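Local coordinates for uncharacterized protein AsqI (Emericella nidulans, PDB 5YY3), which catalyses, as a zinc-dependent cyclopenase of aspoquinolone biosynthesis, the conversion of 4'-methoxycyclopenin into 4'-methoxyviridicatin with release of methyl isocyanate, at residues H186-W189 with H190-Y193; D178-D181 with L182-H186; D119-G122 with I123-T126. All coordinates share one frame; numbering follows the deposited sequence.

Interaction 1 of 3, residues H186-W189 with H190-Y193; sequences HYYW and HMVY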
loop_
_atom_site.group_PDB
_atom_site.type_symbol
_atom_site.label_atom_id
_atom_site.label_comp_id
_atom_site.label_asym_id
_atom_site.label_seq_id
_atom_site.Cartn_x
_atom_site.Cartn_y
_atom_site.Cartn_z
ATOM N N HIS A 186 -22.390 8.801 22.599
ATOM C CA HIS A 186 -23.270 7.743 22.137
ATOM C C HIS A 186 -23.873 7.016 23.335
ATOM O O HIS A 186 -25.028 6.587 23.316
ATOM C CB HIS A 186 -22.481 6.780 21.253
ATOM C CG HIS A 186 -23.238 5.558 20.831
ATOM N ND1 HIS A 186 -24.102 5.552 19.757
ATOM C CD2 HIS A 186 -23.230 4.293 21.320
ATOM C CE1 HIS A 186 -24.595 4.339 19.603
ATOM N NE2 HIS A 186 -24.081 3.555 20.536
ATOM N N TYR A 187 -23.062 6.889 24.374
ATOM C CA TYR A 187 -23.412 6.181 25.597
ATOM C C TYR A 187 -24.528 6.911 26.336
ATOM O O TYR A 187 -25.485 6.297 26.802
ATOM C CB TYR A 187 -22.153 6.052 26.437
ATOM C CG TYR A 187 -22.261 5.649 27.887
ATOM C CD1 TYR A 187 -22.466 4.317 28.258
ATOM C CD2 TYR A 187 -22.041 6.586 28.894
ATOM C CE1 TYR A 187 -22.503 3.941 29.595
ATOM C CE2 TYR A 187 -22.073 6.227 30.225
ATOM C CZ TYR A 187 -22.299 4.901 30.571
ATOM O OH TYR A 187 -22.334 4.553 31.901
ATOM N N TYR A 188 -24.417 8.230 26.415
ATOM C CA TYR A 188 -25.458 9.020 27.040
ATOM C C TYR A 188 -26.692 9.088 26.140
ATOM O O TYR A 188 -27.816 9.113 26.629
ATOM C CB TYR A 188 -24.934 10.430 27.371
ATOM C CG TYR A 188 -25.957 11.334 28.044
ATOM C CD1 TYR A 188 -26.495 11.013 29.295
ATOM C CD2 TYR A 188 -26.386 12.508 27.433
ATOM C CE1 TYR A 188 -27.443 11.839 29.914
ATOM C CE2 TYR A 188 -27.328 13.347 28.048
ATOM C CZ TYR A 188 -27.850 13.008 29.286
ATOM O OH TYR A 188 -28.778 13.842 29.882
ATOM N N TRP A 189 -26.481 9.099 24.828
ATOM C CA TRP A 189 -27.587 9.236 23.888
ATOM C C TRP A 189 -28.632 8.155 24.111
ATOM O O TRP A 189 -29.830 8.401 24.049
ATOM C CB TRP A 189 -27.090 9.177 22.442
ATOM C CG TRP A 189 -28.129 9.553 21.416
ATOM C CD1 TRP A 189 -28.419 10.804 20.977
ATOM C CD2 TRP A 189 -29.004 8.667 20.699
ATOM N NE1 TRP A 189 -29.419 10.759 20.032
ATOM C CE2 TRP A 189 -29.794 9.457 19.844
ATOM C CE3 TRP A 189 -29.191 7.282 20.695
ATOM C CZ2 TRP A 189 -30.761 8.917 19.002
ATOM C CZ3 TRP A 189 -30.163 6.741 19.847
ATOM C CH2 TRP A 189 -30.928 7.560 19.017
ATOM N N HIS A 190 -28.165 6.945 24.371
ATOM C CA HIS A 190 -29.074 5.831 24.538
ATOM C C HIS A 190 -29.830 5.961 25.851
ATOM O O HIS A 190 -31.008 5.605 25.923
ATOM C CB HIS A 190 -28.311 4.515 24.429
ATOM C CG HIS A 190 -27.951 4.169 23.016
ATOM N ND1 HIS A 190 -28.875 4.196 21.993
ATOM C CD2 HIS A 190 -26.771 3.836 22.448
ATOM C CE1 HIS A 190 -28.285 3.870 20.858
ATOM N NE2 HIS A 190 -27.009 3.648 21.105
ATOM N N MET A 191 -29.179 6.508 26.879
ATOM C CA MET A 191 -29.892 6.786 28.112
ATOM C C MET A 191 -30.975 7.822 27.837
ATOM O O MET A 191 -32.096 7.704 28.332
ATOM C CB MET A 191 -28.953 7.273 29.205
ATOM C CG MET A 191 -27.859 6.279 29.536
ATOM S SD MET A 191 -26.773 6.962 30.784
ATOM C CE MET A 191 -25.352 5.901 30.658
ATOM N N VAL A 192 -30.643 8.832 27.041
ATOM C CA VAL A 192 -31.621 9.848 26.681
ATOM C C VAL A 192 -32.777 9.241 25.902
ATOM O O VAL A 192 -33.945 9.437 26.242
ATOM C CB VAL A 192 -30.989 10.973 25.855
ATOM C CG1 VAL A 192 -32.078 11.810 25.159
ATOM C CG2 VAL A 192 -30.150 11.849 26.750
ATOM N N TYR A 193 -32.431 8.490 24.863
ATOM C CA TYR A 193 -33.400 7.965 23.912
ATOM C C TYR A 193 -34.378 6.963 24.548
ATOM O O TYR A 193 -35.568 6.975 24.230
ATOM C CB TYR A 193 -32.657 7.311 22.741
ATOM C CG TYR A 193 -33.560 6.772 21.664
ATOM C CD1 TYR A 193 -34.085 7.618 20.684
ATOM C CD2 TYR A 193 -33.894 5.415 21.620
ATOM C CE1 TYR A 193 -34.913 7.134 19.685
ATOM C CE2 TYR A 193 -34.728 4.919 20.622
ATOM C CZ TYR A 193 -35.237 5.784 19.658
ATOM O OH TYR A 193 -36.078 5.302 18.667
#
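His186 and His190 meet one turn apart on helix 180-193. They are two of the zinc ligands of the hemocyanin-like domain, which here carries zinc, and the i to i+4 spacing is the HxxxH pattern of helical metal sites. The third ligand is His218 on helix 210-231.

The edge of His190 points at the face of His186 in an offset edge-to-face pair, with planes at 88° and centroids 4.3 Å apart. Both NE2 atoms turn to the same place: His186 NE2 lies 3.0 Å from His190 NE2, as suits two ligands of one metal. The two side chains start differently. His186 has CG anti to the backbone N (chi1 174°), while His190 has CG anti to its carbonyl carbon (chi1 -76°), and this brings the rings together. The edge of Trp189 is in turn directed at the face of His190. Trp189 also runs side by side with Tyr193, nearly parallel but slid apart, with Trp189 CH2 3.6 Å from Tyr193 CD1. The indole packs on Val213 and Val217 of helix 210-231 as well, next to His218. Tyr193 OH is held by Asp332.

The backbone bonds of the turn include Val192 N to Tyr188 O at 2.9 Å and Tyr193 N to Trp189 O at 2.7 Å. His190 N to His186 O is weak at 3.3 Å.

Methyl groups on ring faces form a further set. Val192 CG2 sits over the Tyr188 ring, 3.4 Å from Tyr188 CE2. Met191 reaches out with an extended chain to Tyr187, a Met-aromatic contact. Over the Tyr187 ring, Met191 CE stands 3.5 Å from the centroid, shifted toward the hydroxyl end.

Interaction 2 of 3, residues D178-D181 with L182-H186; sequences DDYD and LNDSH
Asp179 caps the start of helix 180-193 by reaching forward to Leu182. It is the N-cap residue. Its CG lies anti to its own N (chi1 -179°), which swings OD1 over the first turn. Asp179 OD1 accepts from Leu182 N at 2.8 Å, on the anti side of the carboxylate and 17° out of its plane. A weak bond from Asp181 N reaches the same oxygen. The other oxygen, OD2, binds Lys461 and Asn560.

Asn183 folds its amide back toward the helix start. Asp179 O therefore takes two donors. Asn183 N reaches Asp179 O in the carbonyl plane at 2.9 Å, and Asn183 ND2 comes to it from above that plane, also at 2.9 Å. ND2 bonds Arg177 O as well, so the amide ties the helix to the chain before it.

Tyr180 and Asp184 run side by side and point the same way. Both have CG anti to the backbone N, and the ring and carboxylate planes are only 9° apart. Asp184 CB lies over the ring face, 3.9 Å from Tyr180 CZ.

The Asp181 carboxylate pairs with Lys461 and Arg536, while Asp184 pairs with Arg536 and Arg554. These acids probably stay ionised despite burial, and their negative charge near the helix N-terminus should interact favourably with the helix dipole.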
loop_
_atom_site.group_PDB
_atom_site.type_symbol
_atom_site.label_atom_id
_atom_site.label_comp_id
_atom_site.label_asym_id
_atom_site.label_seq_id
_atom_site.Cartn_x
_atom_site.Cartn_y
_atom_site.Cartn_z
ATOM N N ASP A 178 -12.924 4.885 17.922
ATOM C CA ASP A 178 -12.564 4.748 19.334
ATOM C C ASP A 178 -12.556 6.076 20.065
ATOM O O ASP A 178 -12.188 6.133 21.240
ATOM C CB ASP A 178 -11.183 4.123 19.496
ATOM C CG ASP A 178 -11.161 2.660 19.173
ATOM O OD1 ASP A 178 -12.097 1.951 19.546
ATOM O OD2 ASP A 178 -10.172 2.207 18.560
ATOM N N ASP A 179 -12.904 7.154 19.380
ATOM C CA ASP A 179 -12.857 8.454 20.030
ATOM C C ASP A 179 -13.691 8.432 21.315
ATOM O O ASP A 179 -14.874 8.074 21.298
ATOM C CB ASP A 179 -13.331 9.551 19.092
ATOM C CG ASP A 179 -13.274 10.912 19.731
ATOM O OD1 ASP A 179 -14.162 11.211 20.552
ATOM O OD2 ASP A 179 -12.344 11.687 19.418
ATOM N N TYR A 180 -13.050 8.796 22.422
ATOM C CA TYR A 180 -13.697 8.761 23.726
ATOM C C TYR A 180 -14.984 9.570 23.733
ATOM O O TYR A 180 -15.989 9.140 24.283
ATOM C CB TYR A 180 -12.780 9.301 24.844
ATOM C CG TYR A 180 -13.553 9.394 26.140
ATOM C CD1 TYR A 180 -13.832 8.243 26.880
ATOM C CD2 TYR A 180 -14.097 10.606 26.576
ATOM C CE1 TYR A 180 -14.583 8.300 28.041
ATOM C CE2 TYR A 180 -14.853 10.670 27.739
ATOM C CZ TYR A 180 -15.093 9.504 28.461
ATOM O OH TYR A 180 -15.830 9.539 29.612
ATOM N N ASP A 181 -14.942 10.767 23.152
ATOM C CA ASP A 181 -16.066 11.666 23.271
ATOM C C ASP A 181 -17.200 11.245 22.339
ATOM O O ASP A 181 -18.370 11.457 22.652
ATOM C CB ASP A 181 -15.611 13.113 23.024
ATOM C CG ASP A 181 -14.642 13.603 24.105
ATOM O OD1 ASP A 181 -15.115 13.931 25.217
ATOM O OD2 ASP A 181 -13.409 13.636 23.861
ATOM N N LEU A 182 -16.877 10.645 21.203
ATOM C CA LEU A 182 -17.933 10.028 20.411
ATOM C C LEU A 182 -18.577 8.920 21.236
ATOM O O LEU A 182 -19.795 8.800 21.300
ATOM C CB LEU A 182 -17.397 9.462 19.097
ATOM C CG LEU A 182 -18.343 8.587 18.279
ATOM C CD1 LEU A 182 -19.589 9.359 17.890
ATOM C CD2 LEU A 182 -17.638 8.036 17.039
ATOM N N ASN A 183 -17.753 8.118 21.886
ATOM C CA ASN A 183 -18.277 6.986 22.613
ATOM C C ASN A 183 -19.036 7.407 23.857
ATOM O O ASN A 183 -20.107 6.848 24.157
ATOM C CB ASN A 183 -17.151 6.031 22.967
ATOM C CG ASN A 183 -16.884 5.040 21.862
ATOM O OD1 ASN A 183 -17.540 4.001 21.787
ATOM N ND2 ASN A 183 -15.943 5.370 20.972
ATOM N N ASP A 184 -18.522 8.403 24.572
ATOM C CA ASP A 184 -19.265 8.876 25.733
ATOM C C ASP A 184 -20.570 9.529 25.286
ATOM O O ASP A 184 -21.590 9.365 25.939
ATOM C CB ASP A 184 -18.466 9.865 26.597
ATOM C CG ASP A 184 -19.315 10.445 27.737
ATOM O OD1 ASP A 184 -19.605 9.697 28.700
ATOM O OD2 ASP A 184 -19.730 11.629 27.647
ATOM N N SER A 185 -20.540 10.257 24.173
ATOM C CA SER A 185 -21.760 10.884 23.656
ATOM C C SER A 185 -22.827 9.854 23.278
ATOM O O SER A 185 -24.018 10.022 23.570
ATOM C CB SER A 185 -21.437 11.757 22.442
ATOM O OG SER A 185 -22.597 11.954 21.653
ATOM N N HIS A 186 -22.390 8.801 22.599
ATOM C CA HIS A 186 -23.270 7.743 22.137
ATOM C C HIS A 186 -23.873 7.016 23.335
ATOM O O HIS A 186 -25.028 6.587 23.316
ATOM C CB HIS A 186 -22.481 6.780 21.253
ATOM C CG HIS A 186 -23.238 5.558 20.831
ATOM N ND1 HIS A 186 -24.102 5.552 19.757
ATOM C CD2 HIS A 186 -23.230 4.293 21.320
ATOM C CE1 HIS A 186 -24.595 4.339 19.603
ATOM N NE2 HIS A 186 -24.081 3.555 20.536
#

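Interaction 3 of 3, residues D119-G122 with I123-T126; sequences DALG and IYLT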
loop_
_atom_site.group_PDB
_atom_site.type_symbol
_atom_site.label_atom_id
_atom_site.label_comp_id
_atom_site.label_asym_id
_atom_site.label_seq_id
_atom_site.Cartn_x
_atom_site.Cartn_y
_atom_site.Cartn_z
ATOM N N ASP A 119 -27.545 0.102 33.311
ATOM C CA ASP A 119 -28.461 0.555 32.276
ATOM C C ASP A 119 -29.725 1.154 32.888
ATOM O O ASP A 119 -30.205 2.200 32.449
ATOM C CB ASP A 119 -28.824 -0.594 31.339
ATOM C CG ASP A 119 -27.816 -0.771 30.219
ATOM O OD1 ASP A 119 -27.112 0.216 29.908
ATOM O OD2 ASP A 119 -27.737 -1.884 29.636
ATOM N N ALA A 120 -30.255 0.488 33.911
ATOM C CA ALA A 120 -31.498 0.917 34.546
ATOM C C ALA A 120 -31.297 2.245 35.270
ATOM O O ALA A 120 -32.107 3.167 35.152
ATOM C CB ALA A 120 -32.008 -0.170 35.519
ATOM N N LEU A 121 -30.195 2.339 36.002
ATOM C CA LEU A 121 -29.890 3.520 36.782
ATOM C C LEU A 121 -29.585 4.697 35.875
ATOM O O LEU A 121 -29.926 5.843 36.193
ATOM C CB LEU A 121 -28.705 3.257 37.704
ATOM C CG LEU A 121 -28.405 4.391 38.669
ATOM C CD1 LEU A 121 -29.682 4.795 39.389
ATOM C CD2 LEU A 121 -27.334 3.960 39.647
ATOM N N GLY A 122 -28.934 4.402 34.750
ATOM C CA GLY A 122 -28.558 5.414 33.784
ATOM C C GLY A 122 -29.772 6.127 33.251
ATOM O O GLY A 122 -29.841 7.355 33.290
ATOM N N ILE A 123 -30.724 5.345 32.750
ATOM C CA ILE A 123 -32.014 5.846 32.281
ATOM C C ILE A 123 -32.740 6.592 33.388
ATOM O O ILE A 123 -33.261 7.687 33.185
ATOM C CB ILE A 123 -32.907 4.692 31.784
ATOM C CG1 ILE A 123 -32.257 4.012 30.585
ATOM C CG2 ILE A 123 -34.316 5.195 31.439
ATOM C CD1 ILE A 123 -32.958 2.755 30.148
ATOM N N TYR A 124 -32.758 5.986 34.570
ATOM C CA TYR A 124 -33.445 6.582 35.713
ATOM C C TYR A 124 -32.932 7.995 36.003
ATOM O O TYR A 124 -33.708 8.939 36.012
ATOM C CB TYR A 124 -33.289 5.694 36.951
ATOM C CG TYR A 124 -33.724 6.379 38.212
ATOM C CD1 TYR A 124 -35.066 6.624 38.462
ATOM C CD2 TYR A 124 -32.787 6.799 39.153
ATOM C CE1 TYR A 124 -35.471 7.257 39.619
ATOM C CE2 TYR A 124 -33.181 7.439 40.319
ATOM C CZ TYR A 124 -34.527 7.662 40.546
ATOM O OH TYR A 124 -34.921 8.300 41.698
ATOM N N LEU A 125 -31.628 8.126 36.226
ATOM C CA LEU A 125 -31.001 9.420 36.498
ATOM C C LEU A 125 -31.260 10.418 35.375
ATOM O O LEU A 125 -31.601 11.570 35.636
ATOM C CB LEU A 125 -29.492 9.251 36.708
ATOM C CG LEU A 125 -29.095 8.480 37.969
ATOM C CD1 LEU A 125 -27.599 8.203 38.002
ATOM C CD2 LEU A 125 -29.529 9.233 39.213
ATOM N N THR A 126 -31.127 9.974 34.127
ATOM C CA THR A 126 -31.301 10.871 32.979
ATOM C C THR A 126 -32.682 11.526 32.939
ATOM O O THR A 126 -32.818 12.694 32.548
ATOM C CB THR A 126 -31.057 10.126 31.640
ATOM O OG1 THR A 126 -29.692 9.696 31.574
ATOM C CG2 THR A 126 -31.361 11.024 30.437
#
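Ile123 lies against the backbone of Asp119 on helix 114-127, an alpha helix of the hemocyanin-like domain. Ile123 N bonds Asp119 O at 3.2 Å, an almost straight bond. The side chain follows the same carbonyl: with CG1 anti to the carbonyl carbon (chi1 -63°), Ile123 CG1 comes within 3.3 Å of Asp119 O. Beyond this turn, Ile123 packs on Met83 and Ser87 of helix 77-92.

Tyr124 N bonds Ala120 O at 3.0 Å. Its ring heads away from the turn, toward Leu90 of helix 77-92. One ring carbon stays close, and Tyr124 CD2 meets Leu121 CD1 at 3.7 Å.

Leu125 N gives a straight bond to Leu121 O at 2.8 Å. The two leucines pack one turn apart, with Leu125 CD1 4.0 Å from Leu121 CG. Both also touch helix 53-61, Leu121 at Ile60 and Phe61 and Leu125 at Val57. This side of the turn therefore belongs to the apolar seam between the two helices.

Thr126 completes the turn by using its side chain as well as its backbone. Its OG1 is anti to the carbonyl carbon (chi1 -64°), which turns the hydroxyl back along the helix. Gly122 O accepts from both Thr126 N and Thr126 OG1. The two donors approach from opposite faces of the carbonyl plane. Thr126 OG1 lies 2.9 Å from Gly122 O, 37° out of its carbonyl plane.

All three contacts are local turns within the hemocyanin-like domain. Along the chain interaction 3 comes first, on helix 114-127. Interactions 2 and 1 follow on helix 180-193. They share His186, so the capped start of the helix runs straight into its zinc-binding part; their centres are 11 Å apart. Interactions 1 and 3 lie about 10 Å apart, centre to centre, and touch. Thr126 OG1 is 3.5 Å from Met191 CB, and Met191 SD packs on Gly122 CA. Interactions 2 and 3 do not meet; their nearest atoms are about 9 Å apart. The zinc-binding helix is thus held at its start by charged partners and packed near its end against helix 114-127.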